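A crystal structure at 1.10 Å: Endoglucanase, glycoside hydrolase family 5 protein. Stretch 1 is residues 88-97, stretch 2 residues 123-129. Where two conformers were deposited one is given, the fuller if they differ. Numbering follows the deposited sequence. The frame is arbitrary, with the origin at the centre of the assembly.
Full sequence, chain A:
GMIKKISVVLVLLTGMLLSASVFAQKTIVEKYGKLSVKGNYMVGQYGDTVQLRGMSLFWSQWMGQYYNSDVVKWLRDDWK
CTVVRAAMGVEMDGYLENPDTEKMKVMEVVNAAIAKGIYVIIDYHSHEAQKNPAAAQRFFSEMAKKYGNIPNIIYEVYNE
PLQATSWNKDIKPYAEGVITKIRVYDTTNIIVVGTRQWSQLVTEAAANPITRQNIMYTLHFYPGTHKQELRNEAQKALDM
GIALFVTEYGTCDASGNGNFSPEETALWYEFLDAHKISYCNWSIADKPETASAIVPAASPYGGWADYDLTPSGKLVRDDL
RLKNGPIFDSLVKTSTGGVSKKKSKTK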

# COMPACT_ATOMS: atom_id res chain seq x y z
N MET A 88 -6.38 -3.81 6.46
CA MET A 88 -7.43 -4.53 7.15
C MET A 88 -6.88 -5.86 7.68
O MET A 88 -6.57 -6.77 6.90
CB MET A 88 -8.61 -4.79 6.23
CG MET A 88 -9.80 -5.32 7.01
SD MET A 88 -11.23 -5.82 6.04
CE MET A 88 -10.55 -7.22 5.16
N GLY A 89 -6.78 -5.99 9.00
CA GLY A 89 -6.35 -7.25 9.57
C GLY A 89 -7.35 -8.35 9.27
O GLY A 89 -8.56 -8.13 9.26
N VAL A 90 -6.83 -9.54 9.00
CA VAL A 90 -7.64 -10.68 8.57
C VAL A 90 -7.68 -11.76 9.67
O VAL A 90 -8.75 -12.09 10.17
CB VAL A 90 -7.12 -11.24 7.22
CG1 VAL A 90 -7.88 -12.47 6.81
CG2 VAL A 90 -7.22 -10.15 6.16
N GLU A 91 -6.52 -12.28 10.05
CA GLU A 91 -6.35 -13.18 11.18
C GLU A 91 -6.26 -12.36 12.48
O GLU A 91 -6.26 -11.13 12.47
CB GLU A 91 -5.09 -14.04 10.95
CG GLU A 91 -5.09 -14.86 9.62
CD GLU A 91 -4.48 -14.15 8.39
OE1 GLU A 91 -3.38 -13.56 8.48
OE2 GLU A 91 -5.10 -14.24 7.31
N MET A 92 -6.21 -13.06 13.61
CA MET A 92 -5.96 -12.45 14.92
C MET A 92 -7.01 -11.38 15.27
O MET A 92 -6.69 -10.21 15.51
CB MET A 92 -4.54 -11.88 15.00
CG MET A 92 -3.46 -12.94 14.89
SD MET A 92 -1.80 -12.25 14.68
CE MET A 92 -1.96 -11.48 13.08
N ASP A 93 -8.26 -11.82 15.34
CA ASP A 93 -9.38 -10.96 15.74
C ASP A 93 -9.62 -9.83 14.74
O ASP A 93 -10.03 -8.73 15.11
CB ASP A 93 -9.19 -10.39 17.15
CG ASP A 93 -9.30 -11.45 18.23
OD1 ASP A 93 -10.22 -12.30 18.15
OD2 ASP A 93 -8.46 -11.44 19.15
N GLY A 94 -9.35 -10.10 13.47
CA GLY A 94 -9.60 -9.17 12.40
C GLY A 94 -10.86 -9.51 11.63
O GLY A 94 -11.87 -9.93 12.21
N TYR A 95 -10.78 -9.36 10.31
CA TYR A 95 -11.94 -9.51 9.43
C TYR A 95 -12.59 -10.89 9.53
O TYR A 95 -13.82 -11.00 9.45
CB TYR A 95 -11.52 -9.20 7.99
CG TYR A 95 -12.59 -9.47 6.98
CD1 TYR A 95 -13.66 -8.59 6.83
CD2 TYR A 95 -12.56 -10.61 6.17
CE1 TYR A 95 -14.67 -8.82 5.92
CE2 TYR A 95 -13.58 -10.85 5.25
CZ TYR A 95 -14.63 -9.95 5.14
OH TYR A 95 -15.64 -10.19 4.24
N LEU A 96 -11.80 -11.96 9.63
CA LEU A 96 -12.44 -13.28 9.65
C LEU A 96 -13.38 -13.43 10.84
O LEU A 96 -14.46 -14.02 10.72
CB LEU A 96 -11.40 -14.40 9.65
CG LEU A 96 -10.52 -14.50 8.40
CD1 LEU A 96 -9.50 -15.62 8.55
CD2 LEU A 96 -11.35 -14.69 7.13
N GLU A 97 -13.01 -12.88 12.00
CA GLU A 97 -13.84 -12.96 13.19
C GLU A 97 -14.85 -11.83 13.29
O GLU A 97 -15.95 -12.04 13.83
CB GLU A 97 -12.95 -12.91 14.43
CG GLU A 97 -12.15 -14.16 14.65
CD GLU A 97 -12.75 -15.04 15.72
OE1 GLU A 97 -13.98 -15.24 15.69
OE2 GLU A 97 -11.99 -15.51 16.59
N ASP A 123 -6.15 -3.02 1.45
CA ASP A 123 -5.16 -4.06 1.74
C ASP A 123 -5.74 -5.15 2.63
O ASP A 123 -6.12 -4.92 3.78
CB ASP A 123 -3.94 -3.39 2.39
CG ASP A 123 -3.04 -4.34 3.18
OD1 ASP A 123 -2.87 -5.52 2.80
OD2 ASP A 123 -2.46 -3.82 4.19
N TYR A 124 -5.81 -6.36 2.07
CA TYR A 124 -6.17 -7.58 2.80
C TYR A 124 -4.92 -8.01 3.55
O TYR A 124 -4.03 -8.66 3.01
CB TYR A 124 -6.65 -8.63 1.80
CG TYR A 124 -7.48 -9.75 2.37
CD1 TYR A 124 -8.79 -9.51 2.78
CD2 TYR A 124 -6.99 -11.03 2.49
CE1 TYR A 124 -9.58 -10.53 3.29
CE2 TYR A 124 -7.78 -12.06 3.00
CZ TYR A 124 -9.07 -11.79 3.40
OH TYR A 124 -9.88 -12.78 3.91
N HIS A 125 -4.84 -7.58 4.81
CA HIS A 125 -3.58 -7.58 5.55
C HIS A 125 -3.39 -8.92 6.24
O HIS A 125 -3.55 -9.08 7.45
CB HIS A 125 -3.52 -6.39 6.51
CG HIS A 125 -2.13 -6.02 6.90
ND1 HIS A 125 -1.32 -5.25 6.09
CD2 HIS A 125 -1.40 -6.33 8.00
CE1 HIS A 125 -0.16 -5.08 6.70
NE2 HIS A 125 -0.18 -5.73 7.85
N SER A 126 -3.06 -9.91 5.41
CA SER A 126 -2.96 -11.31 5.79
C SER A 126 -1.59 -11.88 5.46
O SER A 126 -0.93 -11.46 4.50
CB SER A 126 -4.01 -12.13 5.03
OG SER A 126 -3.94 -13.51 5.34
N HIS A 127 -1.20 -12.88 6.26
CA HIS A 127 -0.04 -13.73 6.02
C HIS A 127 -0.42 -15.13 5.57
O HIS A 127 0.46 -15.98 5.41
CB HIS A 127 0.82 -13.85 7.29
CG HIS A 127 1.48 -12.58 7.72
ND1 HIS A 127 2.31 -11.85 6.90
CD2 HIS A 127 1.44 -11.91 8.90
CE1 HIS A 127 2.75 -10.79 7.56
NE2 HIS A 127 2.24 -10.81 8.78
N GLU A 128 -1.71 -15.40 5.36
CA GLU A 128 -2.14 -16.77 5.04
C GLU A 128 -3.47 -16.76 4.30
O GLU A 128 -4.35 -17.60 4.53
CB GLU A 128 -2.19 -17.63 6.30
CG GLU A 128 -3.13 -17.14 7.36
CD GLU A 128 -3.20 -18.09 8.54
OE1 GLU A 128 -2.13 -18.56 8.98
OE2 GLU A 128 -4.32 -18.39 9.01
N ALA A 129 -3.62 -15.83 3.36
CA ALA A 129 -4.90 -15.61 2.70
C ALA A 129 -5.38 -16.86 1.97
O ALA A 129 -6.59 -17.11 1.89
CB ALA A 129 -4.80 -14.43 1.73
O HOH W 1 -3.98 -11.02 9.30

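The two stretches meet first as neighbouring parallel strands, each near its end. Met-88 is bridged to Tyr-124 and Gly-89 to His-125. Met-88 supplies both halves of the ladder: its N donates to Asp-123 O at 2.9 Å, and its O accepts from His-125 N at 2.8 Å, so one residue clasps the other strand on both sides of Tyr-124. At Gly-89 the strands come closest, CA to CA of His-125 being 4.9 Å, and the glycine puts no side chain on the face that carries the His-125 side chain. The imidazole leads away from stretch 1, and its ND1 donates to Asp-123 OD2 at 2.6 Å within its own strand.

On the other face, Tyr-124 offers a broad, flat ring, and the first stretch covers one side of it. Met-88, on the same face, extends its long, flexible chain until CE lies 3.7 Å from Tyr-124 CD1. Beyond the strand, Val-90 points toward its partner and sets a methyl squarely on the ring: CG2 stands 3.5 Å from the centroid of the Tyr-124 ring, only 2° off the normal, a CH-pi contact. A branched residue suits this place, because CG1 also reaches the ring's far end, 3.7 Å from Tyr-124 CZ. The turn that follows brings up two more walls. It is held by Tyr-95 N donating to Gly-89 O (2.7 Å) and Leu-96 N to Val-90 O (3.1 Å), which returns the chain toward the tyrosine. Tyr-95 CD2 then comes within 4.1 Å of Tyr-124 CE1, and Leu-96 CD2 lies 4.0 Å from Tyr-124 OH. Gly-94 suits this tight return: an ideal CB there would clash with Gly-89 O.

Past the strands, polar chemistry takes over. Glu-91 folds its carboxylate into the hollow formed by the turn at 126-128. Ser-126 OG donates to Glu-91 OE2 across a very short 2.4 Å, and His-127 N donates to Glu-91 OE1 at 3.2 Å, so a two-oxygen acceptor answers two donors. The small serine also serves its own loop, with Glu-128 N donating to Ser-126 OG at 2.9 Å. The aliphatic part of Glu-128 flanks the pocket, its CG 3.4 Å from Glu-91 CD, although the like-charged Glu-91 OE2 and Glu-128 OE2 stand only 4.6 Å apart.

One water fills the gap left where the strands part. It accepts from Glu-91 N (2.9 Å to the water O) and donates to Glu-91 OE1 and His-125 O, each 2.7 Å from that O.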